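Local coordinates for protein Ydr267cp (Saccharomyces cerevisiae, PDB 2HES) that serves as an essential component of the cytosolic iron-sulfur protein assembly machinery and is required for the maturation of extramitochondrial iron-sulfur proteins, at residues T81-A86 with D98-E104; A243-V248 with E282-F286; D175-I179 with A191-H196; S9-Y13 with I36-S40; R289-H293 with V321-S325. The contacts are given in a common frame with arbitrary orientation. Numbering follows the deposited sequence.

Contact 1 (T81-A86 with D98-E104); sequences TVSIWA and DLLAIIE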
# COMPACT_ATOMS: atom_id res chain seq x y z
N THR A 81 -4.55 -0.93 17.29
CA THR A 81 -3.51 0.08 17.60
C THR A 81 -2.50 0.34 16.45
O THR A 81 -2.46 -0.44 15.48
CB THR A 81 -2.74 -0.23 18.91
OG1 THR A 81 -1.73 -1.24 18.68
CG2 THR A 81 -3.69 -0.69 20.02
N VAL A 82 -1.71 1.42 16.55
CA VAL A 82 -0.67 1.79 15.57
C VAL A 82 0.58 2.28 16.32
O VAL A 82 0.50 3.23 17.10
CB VAL A 82 -1.14 2.94 14.57
CG1 VAL A 82 -0.01 3.35 13.65
CG2 VAL A 82 -2.36 2.53 13.76
N SER A 83 1.73 1.63 16.10
CA SER A 83 2.99 1.99 16.76
C SER A 83 3.95 2.84 15.90
O SER A 83 3.95 2.72 14.68
CB SER A 83 3.73 0.72 17.20
OG SER A 83 4.18 -0.04 16.07
N ILE A 84 4.82 3.64 16.54
CA ILE A 84 5.80 4.52 15.84
C ILE A 84 7.29 4.31 16.26
O ILE A 84 7.62 4.47 17.43
CB ILE A 84 5.45 6.03 16.08
CG1 ILE A 84 4.04 6.37 15.60
CG2 ILE A 84 6.47 6.93 15.43
CD1 ILE A 84 3.90 6.57 14.08
N TRP A 85 8.17 4.03 15.30
CA TRP A 85 9.61 3.77 15.58
C TRP A 85 10.59 4.72 14.87
O TRP A 85 10.31 5.18 13.77
CB TRP A 85 9.97 2.32 15.20
CG TRP A 85 8.97 1.31 15.68
CD1 TRP A 85 7.71 1.11 15.19
CD2 TRP A 85 9.14 0.36 16.74
NE1 TRP A 85 7.08 0.09 15.88
CE2 TRP A 85 7.94 -0.38 16.84
CE3 TRP A 85 10.20 0.05 17.60
CZ2 TRP A 85 7.77 -1.40 17.78
CZ3 TRP A 85 10.02 -0.98 18.54
CH2 TRP A 85 8.81 -1.68 18.62
N ALA A 86 11.74 5.00 15.48
CA ALA A 86 12.73 5.92 14.87
C ALA A 86 14.16 5.45 15.03
O ALA A 86 14.50 4.88 16.07
CB ALA A 86 12.60 7.32 15.44
N ASP A 98 14.33 2.49 17.94
CA ASP A 98 13.67 2.79 19.21
C ASP A 98 12.20 3.14 19.01
O ASP A 98 11.87 3.93 18.12
CB ASP A 98 14.36 3.99 19.88
CG ASP A 98 15.77 3.69 20.33
OD1 ASP A 98 16.01 2.57 20.81
OD2 ASP A 98 16.65 4.58 20.19
N LEU A 99 11.34 2.55 19.84
CA LEU A 99 9.91 2.86 19.88
C LEU A 99 9.70 4.33 20.23
O LEU A 99 10.62 5.00 20.75
CB LEU A 99 9.22 1.98 20.92
CG LEU A 99 7.76 1.47 20.83
CD1 LEU A 99 6.98 1.85 22.07
CD2 LEU A 99 6.98 1.90 19.59
N LEU A 100 8.50 4.85 19.93
CA LEU A 100 8.17 6.25 20.22
C LEU A 100 6.74 6.50 20.72
O LEU A 100 6.55 7.27 21.66
CB LEU A 100 8.48 7.15 19.03
CG LEU A 100 9.83 6.95 18.32
CD1 LEU A 100 9.72 7.41 16.88
CD2 LEU A 100 10.98 7.67 19.04
N ALA A 101 5.74 5.85 20.12
CA ALA A 101 4.35 6.09 20.54
C ALA A 101 3.41 4.97 20.17
O ALA A 101 3.72 4.12 19.32
CB ALA A 101 3.86 7.41 19.95
N ILE A 102 2.25 4.97 20.80
CA ILE A 102 1.13 4.12 20.40
C ILE A 102 -0.02 5.07 20.13
O ILE A 102 -0.28 5.97 20.91
CB ILE A 102 0.74 3.05 21.46
CG1 ILE A 102 1.93 2.12 21.73
CG2 ILE A 102 -0.52 2.24 21.02
CD1 ILE A 102 1.58 0.63 21.82
N ILE A 103 -0.70 4.85 19.01
CA ILE A 103 -1.79 5.71 18.64
C ILE A 103 -3.07 4.88 18.70
O ILE A 103 -3.09 3.72 18.29
CB ILE A 103 -1.58 6.30 17.22
CG1 ILE A 103 -0.25 7.05 17.11
CG2 ILE A 103 -2.74 7.20 16.86
CD1 ILE A 103 0.19 7.38 15.68
N GLU A 104 -4.14 5.47 19.23
CA GLU A 104 -5.40 4.75 19.35
C GLU A 104 -6.57 5.59 18.90
O GLU A 104 -6.59 6.80 19.12
CB GLU A 104 -5.61 4.27 20.79
CG GLU A 104 -4.57 3.31 21.30
CD GLU A 104 -4.63 3.18 22.80
OE1 GLU A 104 -4.27 4.16 23.50
OE2 GLU A 104 -5.05 2.10 23.28
O HOH W 1 16.46 6.65 17.51

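Contact 2 (A243-V248 with E282-F286); sequences AILPDV and EWKVF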
# COMPACT_ATOMS: atom_id res chain seq x y z
N ALA A 243 -9.66 2.31 -18.18
CA ALA A 243 -9.19 1.04 -18.75
C ALA A 243 -9.33 -0.05 -17.74
O ALA A 243 -9.20 0.23 -16.55
CB ALA A 243 -7.74 1.16 -19.10
N ILE A 244 -9.52 -1.27 -18.22
CA ILE A 244 -9.30 -2.48 -17.41
C ILE A 244 -8.08 -3.18 -18.02
O ILE A 244 -8.02 -3.42 -19.26
CB ILE A 244 -10.57 -3.38 -17.34
CG1 ILE A 244 -11.70 -2.68 -16.56
CG2 ILE A 244 -10.25 -4.67 -16.60
CD1 ILE A 244 -13.09 -3.37 -16.66
N LEU A 245 -7.07 -3.51 -17.20
CA LEU A 245 -5.83 -4.10 -17.76
C LEU A 245 -6.09 -5.48 -18.34
O LEU A 245 -7.06 -6.15 -17.95
CB LEU A 245 -4.70 -4.16 -16.71
CG LEU A 245 -4.38 -2.83 -16.02
CD1 LEU A 245 -3.14 -2.99 -15.15
CD2 LEU A 245 -4.15 -1.77 -17.04
N PRO A 246 -5.21 -5.94 -19.24
CA PRO A 246 -5.41 -7.27 -19.82
C PRO A 246 -5.53 -8.38 -18.76
O PRO A 246 -4.97 -8.27 -17.68
CB PRO A 246 -4.14 -7.49 -20.66
CG PRO A 246 -3.59 -6.12 -20.96
CD PRO A 246 -4.02 -5.26 -19.76
N ASP A 247 -6.23 -9.46 -19.10
CA ASP A 247 -6.46 -10.60 -18.20
C ASP A 247 -5.15 -11.19 -17.71
O ASP A 247 -4.26 -11.47 -18.53
CB ASP A 247 -7.22 -11.72 -18.92
CG ASP A 247 -7.37 -12.96 -18.05
OD1 ASP A 247 -8.31 -13.03 -17.25
OD2 ASP A 247 -6.54 -13.87 -18.16
N VAL A 248 -5.02 -11.37 -16.39
CA VAL A 248 -3.82 -12.04 -15.83
C VAL A 248 -4.21 -13.04 -14.76
O VAL A 248 -3.85 -14.23 -14.86
CB VAL A 248 -2.82 -11.00 -15.25
CG1 VAL A 248 -1.84 -11.65 -14.23
CG2 VAL A 248 -2.05 -10.33 -16.37
N GLU A 282 -2.57 2.42 -24.80
CA GLU A 282 -3.13 1.10 -24.52
C GLU A 282 -2.21 0.34 -23.58
O GLU A 282 -1.01 0.52 -23.64
CB GLU A 282 -3.38 0.30 -25.82
CG GLU A 282 -4.56 0.82 -26.67
CD GLU A 282 -4.91 -0.05 -27.89
OE1 GLU A 282 -4.84 -1.31 -27.80
OE2 GLU A 282 -5.29 0.51 -28.95
N TRP A 283 -2.78 -0.47 -22.68
CA TRP A 283 -2.00 -1.30 -21.79
C TRP A 283 -1.79 -2.71 -22.36
O TRP A 283 -2.71 -3.33 -22.96
CB TRP A 283 -2.66 -1.42 -20.41
CG TRP A 283 -2.70 -0.12 -19.63
CD1 TRP A 283 -3.73 0.79 -19.60
CD2 TRP A 283 -1.67 0.41 -18.80
NE1 TRP A 283 -3.40 1.84 -18.78
CE2 TRP A 283 -2.15 1.63 -18.27
CE3 TRP A 283 -0.41 -0.05 -18.40
CZ2 TRP A 283 -1.37 2.44 -17.41
CZ3 TRP A 283 0.35 0.74 -17.55
CH2 TRP A 283 -0.14 1.96 -17.04
N LYS A 284 -0.58 -3.23 -22.16
CA LYS A 284 -0.23 -4.60 -22.49
C LYS A 284 0.50 -5.20 -21.31
O LYS A 284 1.13 -4.48 -20.55
CB LYS A 284 0.71 -4.65 -23.70
CG LYS A 284 0.02 -4.28 -25.00
CD LYS A 284 0.91 -4.56 -26.23
CE LYS A 284 0.15 -4.15 -27.51
NZ LYS A 284 1.04 -3.80 -28.69
N VAL A 285 0.40 -6.52 -21.16
CA VAL A 285 1.28 -7.23 -20.26
C VAL A 285 2.70 -7.13 -20.79
O VAL A 285 3.01 -7.56 -21.92
CB VAL A 285 0.84 -8.71 -20.10
CG1 VAL A 285 1.83 -9.47 -19.23
CG2 VAL A 285 -0.60 -8.79 -19.55
N PHE A 286 3.55 -6.49 -19.99
CA PHE A 286 4.96 -6.33 -20.23
C PHE A 286 5.72 -7.63 -19.89
O PHE A 286 6.59 -8.06 -20.65
CB PHE A 286 5.50 -5.15 -19.38
CG PHE A 286 6.91 -4.73 -19.71
CD1 PHE A 286 7.21 -4.07 -20.90
CD2 PHE A 286 7.95 -4.96 -18.81
CE1 PHE A 286 8.52 -3.68 -21.18
CE2 PHE A 286 9.26 -4.55 -19.08
CZ PHE A 286 9.54 -3.92 -20.26

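Contact 3 (D175-I179 with A191-H196); sequences DTVRI and AVLNGH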
# COMPACT_ATOMS: atom_id res chain seq x y z
N ASP A 175 -16.57 -2.28 -2.23
CA ASP A 175 -16.31 -2.33 -3.70
C ASP A 175 -15.92 -0.98 -4.32
O ASP A 175 -15.77 -0.88 -5.56
CB ASP A 175 -17.50 -2.90 -4.51
CG ASP A 175 -17.95 -4.27 -4.04
OD1 ASP A 175 -17.23 -4.95 -3.28
OD2 ASP A 175 -19.04 -4.68 -4.47
N THR A 176 -15.73 0.02 -3.46
CA THR A 176 -15.32 1.35 -3.94
C THR A 176 -13.92 1.76 -3.51
O THR A 176 -13.31 1.18 -2.60
CB THR A 176 -16.30 2.46 -3.53
OG1 THR A 176 -16.14 2.76 -2.12
CG2 THR A 176 -17.74 2.04 -3.83
N VAL A 177 -13.35 2.68 -4.30
CA VAL A 177 -12.23 3.50 -3.85
C VAL A 177 -12.82 4.90 -3.58
O VAL A 177 -13.62 5.40 -4.38
CB VAL A 177 -11.13 3.59 -4.92
CG1 VAL A 177 -10.05 4.63 -4.49
CG2 VAL A 177 -10.51 2.22 -5.18
N ARG A 178 -12.43 5.54 -2.46
CA ARG A 178 -12.81 6.91 -2.19
C ARG A 178 -11.57 7.78 -2.21
O ARG A 178 -10.49 7.36 -1.78
CB ARG A 178 -13.56 7.08 -0.86
CG ARG A 178 -15.01 6.61 -1.01
CD ARG A 178 -15.79 6.84 0.27
NE ARG A 178 -17.14 6.37 0.08
CZ ARG A 178 -18.22 7.10 -0.11
NH1 ARG A 178 -18.16 8.43 -0.14
NH2 ARG A 178 -19.38 6.46 -0.30
N ILE A 179 -11.74 8.99 -2.72
CA ILE A 179 -10.65 9.98 -2.78
C ILE A 179 -10.98 11.04 -1.77
O ILE A 179 -12.13 11.54 -1.74
CB ILE A 179 -10.53 10.61 -4.24
CG1 ILE A 179 -10.39 9.56 -5.35
CG2 ILE A 179 -9.36 11.65 -4.28
CD1 ILE A 179 -9.17 8.66 -5.17
N ALA A 191 -14.55 12.10 -4.20
CA ALA A 191 -15.02 11.16 -5.26
C ALA A 191 -15.20 9.75 -4.77
O ALA A 191 -14.48 9.30 -3.91
CB ALA A 191 -14.03 11.21 -6.44
N VAL A 192 -16.17 9.05 -5.33
CA VAL A 192 -16.38 7.65 -5.06
C VAL A 192 -16.20 6.99 -6.44
O VAL A 192 -16.90 7.35 -7.42
CB VAL A 192 -17.79 7.37 -4.54
CG1 VAL A 192 -17.93 5.89 -4.23
CG2 VAL A 192 -18.15 8.26 -3.34
N LEU A 193 -15.21 6.11 -6.53
CA LEU A 193 -14.87 5.36 -7.74
C LEU A 193 -15.65 4.03 -7.72
O LEU A 193 -15.25 3.07 -7.06
CB LEU A 193 -13.37 5.09 -7.82
CG LEU A 193 -12.46 6.33 -7.89
CD1 LEU A 193 -11.00 6.06 -8.06
CD2 LEU A 193 -12.88 7.14 -8.98
N ASN A 194 -16.76 4.03 -8.47
CA ASN A 194 -17.73 2.94 -8.53
C ASN A 194 -17.45 2.16 -9.80
O ASN A 194 -17.34 2.75 -10.89
CB ASN A 194 -19.12 3.51 -8.66
CG ASN A 194 -19.62 4.13 -7.41
OD1 ASN A 194 -19.49 3.56 -6.33
ND2 ASN A 194 -20.25 5.30 -7.53
N GLY A 195 -17.30 0.85 -9.66
CA GLY A 195 -17.17 -0.01 -10.83
C GLY A 195 -16.72 -1.43 -10.52
O GLY A 195 -17.15 -2.40 -11.20
N HIS A 196 -15.82 -1.58 -9.55
CA HIS A 196 -15.37 -2.93 -9.24
C HIS A 196 -16.60 -3.70 -8.72
O HIS A 196 -17.54 -3.12 -8.14
CB HIS A 196 -14.26 -2.94 -8.17
CG HIS A 196 -12.88 -2.71 -8.70
ND1 HIS A 196 -12.26 -3.54 -9.60
CD2 HIS A 196 -11.96 -1.74 -8.40
CE1 HIS A 196 -11.04 -3.09 -9.86
NE2 HIS A 196 -10.84 -2.01 -9.14
O HOH W 2 -14.69 0.34 -7.62
O HOH W 3 -18.22 -0.28 -7.25
O HOH W 4 -20.25 -3.42 -6.84

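Contact 4 (S9-Y13 with I36-S40); sequences SLKLY and IKLVS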
# COMPACT_ATOMS: atom_id res chain seq x y z
N SER A 9 15.80 -14.76 -2.75
CA SER A 9 14.64 -15.21 -1.95
C SER A 9 14.88 -15.24 -0.43
O SER A 9 15.73 -16.00 0.09
CB SER A 9 14.12 -16.56 -2.45
OG SER A 9 13.09 -17.06 -1.62
N LEU A 10 14.13 -14.43 0.30
CA LEU A 10 14.44 -14.24 1.71
C LEU A 10 13.33 -14.69 2.65
O LEU A 10 12.31 -14.03 2.76
CB LEU A 10 14.83 -12.77 1.95
CG LEU A 10 15.64 -12.36 3.18
CD1 LEU A 10 17.05 -12.93 3.07
CD2 LEU A 10 15.71 -10.86 3.25
N LYS A 11 13.54 -15.81 3.36
CA LYS A 11 12.53 -16.24 4.29
C LYS A 11 12.68 -15.52 5.62
O LYS A 11 13.75 -15.59 6.25
CB LYS A 11 12.53 -17.76 4.51
CG LYS A 11 11.32 -18.22 5.32
CD LYS A 11 11.22 -19.71 5.43
CE LYS A 11 10.05 -20.09 6.30
NZ LYS A 11 8.74 -19.87 5.65
N LEU A 12 11.60 -14.87 6.05
CA LEU A 12 11.57 -14.03 7.25
C LEU A 12 10.70 -14.54 8.40
O LEU A 12 11.04 -14.33 9.57
CB LEU A 12 11.11 -12.62 6.89
CG LEU A 12 11.97 -11.74 5.97
CD1 LEU A 12 11.20 -10.43 5.70
CD2 LEU A 12 13.31 -11.43 6.56
N TYR A 13 9.56 -15.14 8.08
CA TYR A 13 8.63 -15.66 9.07
C TYR A 13 8.17 -17.02 8.60
O TYR A 13 8.46 -17.41 7.46
CB TYR A 13 7.37 -14.80 9.17
CG TYR A 13 7.55 -13.33 9.41
CD1 TYR A 13 7.43 -12.78 10.68
CD2 TYR A 13 7.81 -12.46 8.33
CE1 TYR A 13 7.59 -11.40 10.89
CE2 TYR A 13 7.97 -11.08 8.54
CZ TYR A 13 7.85 -10.58 9.80
OH TYR A 13 7.99 -9.22 9.96
N ILE A 36 8.06 -6.87 13.96
CA ILE A 36 8.42 -6.17 12.73
C ILE A 36 9.89 -6.36 12.30
O ILE A 36 10.81 -6.02 13.04
CB ILE A 36 8.17 -4.65 12.91
CG1 ILE A 36 6.70 -4.41 13.21
CG2 ILE A 36 8.62 -3.87 11.70
CD1 ILE A 36 6.45 -3.33 14.25
N LYS A 37 10.13 -6.83 11.08
CA LYS A 37 11.50 -7.12 10.64
C LYS A 37 12.03 -6.17 9.55
O LYS A 37 11.34 -5.78 8.60
CB LYS A 37 11.64 -8.62 10.25
CG LYS A 37 11.04 -9.60 11.29
CD LYS A 37 11.56 -11.05 11.14
CE LYS A 37 10.87 -11.96 12.14
NZ LYS A 37 11.31 -13.40 12.06
N LEU A 38 13.28 -5.75 9.73
CA LEU A 38 13.89 -4.77 8.87
C LEU A 38 15.01 -5.42 8.09
O LEU A 38 15.83 -6.15 8.67
CB LEU A 38 14.41 -3.59 9.68
CG LEU A 38 13.49 -2.88 10.69
CD1 LEU A 38 14.14 -1.58 11.05
CD2 LEU A 38 12.07 -2.64 10.16
N VAL A 39 15.01 -5.14 6.78
CA VAL A 39 15.94 -5.75 5.83
C VAL A 39 16.71 -4.70 5.03
O VAL A 39 16.13 -3.79 4.40
CB VAL A 39 15.18 -6.71 4.85
CG1 VAL A 39 16.09 -7.29 3.80
CG2 VAL A 39 14.45 -7.82 5.61
N SER A 40 18.03 -4.84 5.03
CA SER A 40 18.90 -4.01 4.23
C SER A 40 18.88 -4.54 2.80
O SER A 40 18.98 -5.76 2.61
CB SER A 40 20.33 -4.04 4.79
OG SER A 40 21.16 -3.18 4.04

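Contact 5 (R289-H293 with V321-S325); sequences RALCH and VNFWS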
# COMPACT_ATOMS: atom_id res chain seq x y z
N ARG A 289 4.86 -13.89 -14.41
CA ARG A 289 5.45 -15.12 -13.86
C ARG A 289 4.48 -15.82 -12.93
O ARG A 289 3.83 -15.18 -12.09
CB ARG A 289 6.79 -14.79 -13.18
CG ARG A 289 7.51 -16.02 -12.66
CD ARG A 289 8.99 -15.78 -12.59
NE ARG A 289 9.64 -16.92 -11.95
CZ ARG A 289 10.94 -17.21 -12.05
NH1 ARG A 289 11.74 -16.45 -12.78
NH2 ARG A 289 11.42 -18.27 -11.42
N ALA A 290 4.35 -17.13 -13.11
CA ALA A 290 3.43 -17.95 -12.34
C ALA A 290 4.20 -18.57 -11.17
O ALA A 290 5.40 -18.65 -11.23
CB ALA A 290 2.87 -19.03 -13.23
N LEU A 291 3.48 -19.04 -10.15
CA LEU A 291 4.07 -19.72 -8.99
C LEU A 291 5.25 -18.96 -8.39
O LEU A 291 6.32 -19.54 -8.10
CB LEU A 291 4.48 -21.16 -9.34
CG LEU A 291 3.39 -21.97 -10.04
CD1 LEU A 291 3.94 -23.33 -10.36
CD2 LEU A 291 2.12 -22.06 -9.20
N CYS A 292 5.06 -17.65 -8.18
CA CYS A 292 6.16 -16.84 -7.68
C CYS A 292 6.49 -17.13 -6.22
O CYS A 292 7.61 -16.90 -5.80
CB CYS A 292 5.88 -15.35 -7.91
SG CYS A 292 5.97 -14.90 -9.63
N HIS A 293 5.50 -17.60 -5.46
CA HIS A 293 5.66 -18.06 -4.07
C HIS A 293 5.28 -19.52 -3.95
O HIS A 293 4.62 -19.93 -3.02
CB HIS A 293 4.89 -17.17 -3.08
CG HIS A 293 5.56 -15.86 -2.87
ND1 HIS A 293 6.11 -15.50 -1.66
CD2 HIS A 293 5.86 -14.87 -3.73
CE1 HIS A 293 6.69 -14.32 -1.78
NE2 HIS A 293 6.55 -13.91 -3.03
N VAL A 321 9.98 -12.99 1.39
CA VAL A 321 10.03 -11.88 0.45
C VAL A 321 10.92 -12.27 -0.71
O VAL A 321 12.14 -12.48 -0.56
CB VAL A 321 10.59 -10.56 1.09
CG1 VAL A 321 10.66 -9.48 0.04
CG2 VAL A 321 9.72 -10.14 2.23
N ASN A 322 10.31 -12.42 -1.89
CA ASN A 322 11.12 -12.62 -3.09
C ASN A 322 11.45 -11.29 -3.75
O ASN A 322 10.60 -10.40 -3.88
CB ASN A 322 10.39 -13.56 -4.06
CG ASN A 322 10.28 -14.97 -3.54
OD1 ASN A 322 9.18 -15.53 -3.42
ND2 ASN A 322 11.42 -15.56 -3.23
N PHE A 323 12.70 -11.17 -4.19
CA PHE A 323 13.18 -9.99 -4.87
C PHE A 323 13.44 -10.37 -6.29
O PHE A 323 14.18 -11.34 -6.54
CB PHE A 323 14.46 -9.46 -4.24
CG PHE A 323 14.30 -8.98 -2.84
CD1 PHE A 323 13.93 -7.65 -2.60
CD2 PHE A 323 14.49 -9.85 -1.77
CE1 PHE A 323 13.76 -7.20 -1.29
CE2 PHE A 323 14.33 -9.40 -0.46
CZ PHE A 323 13.97 -8.08 -0.22
N TRP A 324 12.83 -9.63 -7.22
CA TRP A 324 12.88 -9.96 -8.63
C TRP A 324 13.48 -8.84 -9.44
O TRP A 324 13.29 -7.65 -9.14
CB TRP A 324 11.48 -10.25 -9.19
CG TRP A 324 10.65 -11.14 -8.34
CD1 TRP A 324 9.89 -10.76 -7.29
CD2 TRP A 324 10.49 -12.56 -8.47
NE1 TRP A 324 9.24 -11.84 -6.76
CE2 TRP A 324 9.60 -12.96 -7.46
CE3 TRP A 324 11.00 -13.52 -9.35
CZ2 TRP A 324 9.22 -14.30 -7.29
CZ3 TRP A 324 10.63 -14.85 -9.18
CH2 TRP A 324 9.74 -15.23 -8.15
N SER A 325 14.20 -9.23 -10.48
CA SER A 325 14.73 -8.29 -11.43
C SER A 325 13.89 -8.30 -12.70
O SER A 325 13.35 -9.34 -13.08
CB SER A 325 16.17 -8.63 -11.79
OG SER A 325 16.86 -7.44 -12.08

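Contact 1 (T81-A86 with D98-E104)
Strands 82-86 and 98-103 run antiparallel, their axes 4.5 Å apart at closest approach and their directions 145° apart. At one end Val82 and Ile103 exchange both backbone bonds (Val82 N to Ile103 O 3.2 Å, Ile103 N to Val82 O 2.8 Å); at the other, Ala86 and Asp98 do the same (Ala86 N to Asp98 O 2.9 Å, Asp98 N to Ala86 O 3.0 Å). Between them, Leu100 and Ala101 both face Ile84, a classic beta bulge: Ala101 O accepts from Ile84 N at 3.0 Å, whereas Leu100 N reaches Ile84 O at 2.7 Å through a weak, bent bond. These are the third and outermost strands of a four-stranded WD40 propeller blade. Trp85 lies where the repeat carries its signature tryptophan. Leu99 CD2 sits over its six-membered ring, 3.8 Å from the centroid, in a CH-pi contact, and Trp85 NE1 donates to Ser83 OG at 2.9 Å. On the other face, Ile84 CG2 meets Leu100 CD1 at 3.6 Å and Ile84 CG1 meets Ile103 CD1 at 4.0 Å. This face, with Val82, packs against strands 110-115 and 121-126 of the next blade.

Contact 2 (A243-V248 with E282-F286)
Trp283 is the first residue of 282-286 to meet the other segment, and it makes the largest contribution to the contact. Leu245 CD2 lies over the face of its indole, 3.6 Å from the centroid of the five-membered ring and 20° off the normal, a CH-pi contact, while Ala243 CB approaches Trp283 CD1 at 4.1 Å. The base of the same side chain is covered by proline: Pro246 CD is 4.1 Å from Trp283 CB, and Pro246 CG is 3.5 Å from Trp283 O. Lys284 turns its CA-to-CB bond away and offers mainly backbone, its CA lying 4.0 Å from Pro246 CG. At Val285 the side chain points back across, so that Val285 CG2 touches Pro246 CB at 3.9 Å and Val248 CG2 at 3.8 Å. Strand 282-289 is the outermost strand of one propeller blade; residues 243-248 are the end of the outermost strand of the preceding blade and the link leading out of it. Trp283 and Leu245 also share Val225 and Ile264 as neighbours. With the nearest CA atoms 6.2 Å apart, at Leu245 and Trp283, the backbones do not pair as a sheet, and these two segments are held together by apolar packing, without hydrogen bonds between them.

Contact 3 (D175-I179 with A191-H196)
Residues 175-179 and 191-196 form the open end of the hairpin that makes the two outer strands of a WD40 propeller blade. Each of the two hydrogen-bonded pairs has one short bond, Leu193 N to Val177 O at 2.8 Å and Ile179 N to Ala191 O at 3.0 Å, and one weak one, Val177 N to Leu193 O at 3.4 Å and Ala191 N to Ile179 O at 3.5 Å. On the buried face, Ile179 fits beside the small Ala191, with CG1 4.1 Å from Ala191 CB, and its CD1 reaches diagonally to Leu193 CD1 at 4.3 Å. Leu193 also packs on Val177, CB to CB at 4.0 Å. On the other face Val192 is the bump: its CG2 lies under the guanidinium face of Arg178, 3.2 Å from NH1, and its CG1 is 3.9 Å from Thr176 CB. Asn194 extends this row, with OD1 3.4 Å from Thr176 CG2. Beyond Leu193 the segments separate as the chain turns at Gly195, whose backbone angles would drive any CB against the carbonyl O of Asn194. His196, after the turn, hydrogen-bonds to Ser216 and Asp220 of the next blade, as in the WD40 structural tetrad. Water fills the hollow left by the parting backbones: one molecule donates to Asp175 O at 2.6 Å and to Leu193 O at 2.8 Å, and accepts from His196 N at 2.9 Å.

Contact 4 (S9-Y13 with I36-S40)
Leu10 is the first residue of 9-13 to reach across: its CD2 lies 3.6 Å from Val39 CG1. Lys11 points elsewhere, its NZ hydrogen-bonding to Tyr13 O at 3.1 Å within the segment. Leu12 packs CD2 on Val39 CG2 at 3.9 Å, and its carbonyl O accepts a hydrogen bond from Lys37 NZ at 2.7 Å. Tyr13 then lays its ring along the lysine. Lys37 CD sits over the ring face, 4.2 Å from the centroid, and NZ makes an off-centre cation-pi contact at 4.6 Å from the same point. Tyr13 OH accepts a weak hydrogen bond from Lys37 N at 3.4 Å, but its main partners are Thr29 and the Lys35 carbonyl, so Tyr13 probably stands in for the WD40 tetrad histidine. The contact crosses from the end of strand 5-11, the N-terminal strand that completes the last propeller blade, and the loop after it, to the third strand of the first. Its chemistry is divided: two leucines and a valine give an apolar patch, while Lys37 settles its ammonium with a carbonyl and an aromatic face.

Contact 5 (R289-H293 with V321-S325)
The WD40 structural tetrad of the last propeller blade supplies the centre of this contact. His293 and Trp324 both hydrogen-bond to Thr314, through His293 NE2 and Trp324 NE1, and His293 ND1 hydrogen-bonds to Asp318, so that a histidine, a threonine, an aspartate and a tryptophan tie the entry loop to the blade. Between the two segments, the indole of Trp324 takes most of the packing. Cys292 CB lies 3.6 Å from Trp324 CZ2, and Cys292 O approaches the ring edge at 3.4 Å from the same CZ2. The sulfur is set obliquely, with Cys292 SG 4.5 Å from the centroid of the six-membered ring, a sulfur-aromatic contact. Farther round the indole, the flat guanidinium of Arg289 presents a face to Trp324 CZ3, with Arg289 NE at 3.6 Å from that atom, while its NH1 hydrogen-bonds to the carbonyl of Ile4. Asn322 projects toward the imidazole of His293 and lies over its face. In the fold, residues 289-293 lead out of the outermost strand 282-289 of one blade toward strand 298-303, the innermost of the next. Strand 320-325, which carries 321-325 and is third from the inside of that next blade, is flanked by strand 312-316 and by the N-terminal strand 5-11, and Trp324 and Cys292 both touch Leu273 on strand 273-279 of the preceding blade.

In the fold
Along the chain the order is contact 4, 1, 3, 2, 5, following the blades of a seven-bladed propeller. Contacts 1 and 3 lie within single blades, each pairing a third strand with an outermost one, their centres about 31 Å apart; contacts 2, 4 and 5 bridge successive blades. Contacts 4 and 5, with centres about 15 Å apart, meet in the sheet that closes the ring: strand 5-11 pairs with 320-325, with Leu10 O 2.9 Å from Val321 N, so both chain ends complete one blade. Contact 4 touches contact 1 where Ile36 CD1 lies 3.8 Å from Trp85 NE1. Contacts 2 and 5 both use strand 282-289, whereas contacts 1 and 2 are about 40 Å apart between centres, across the propeller.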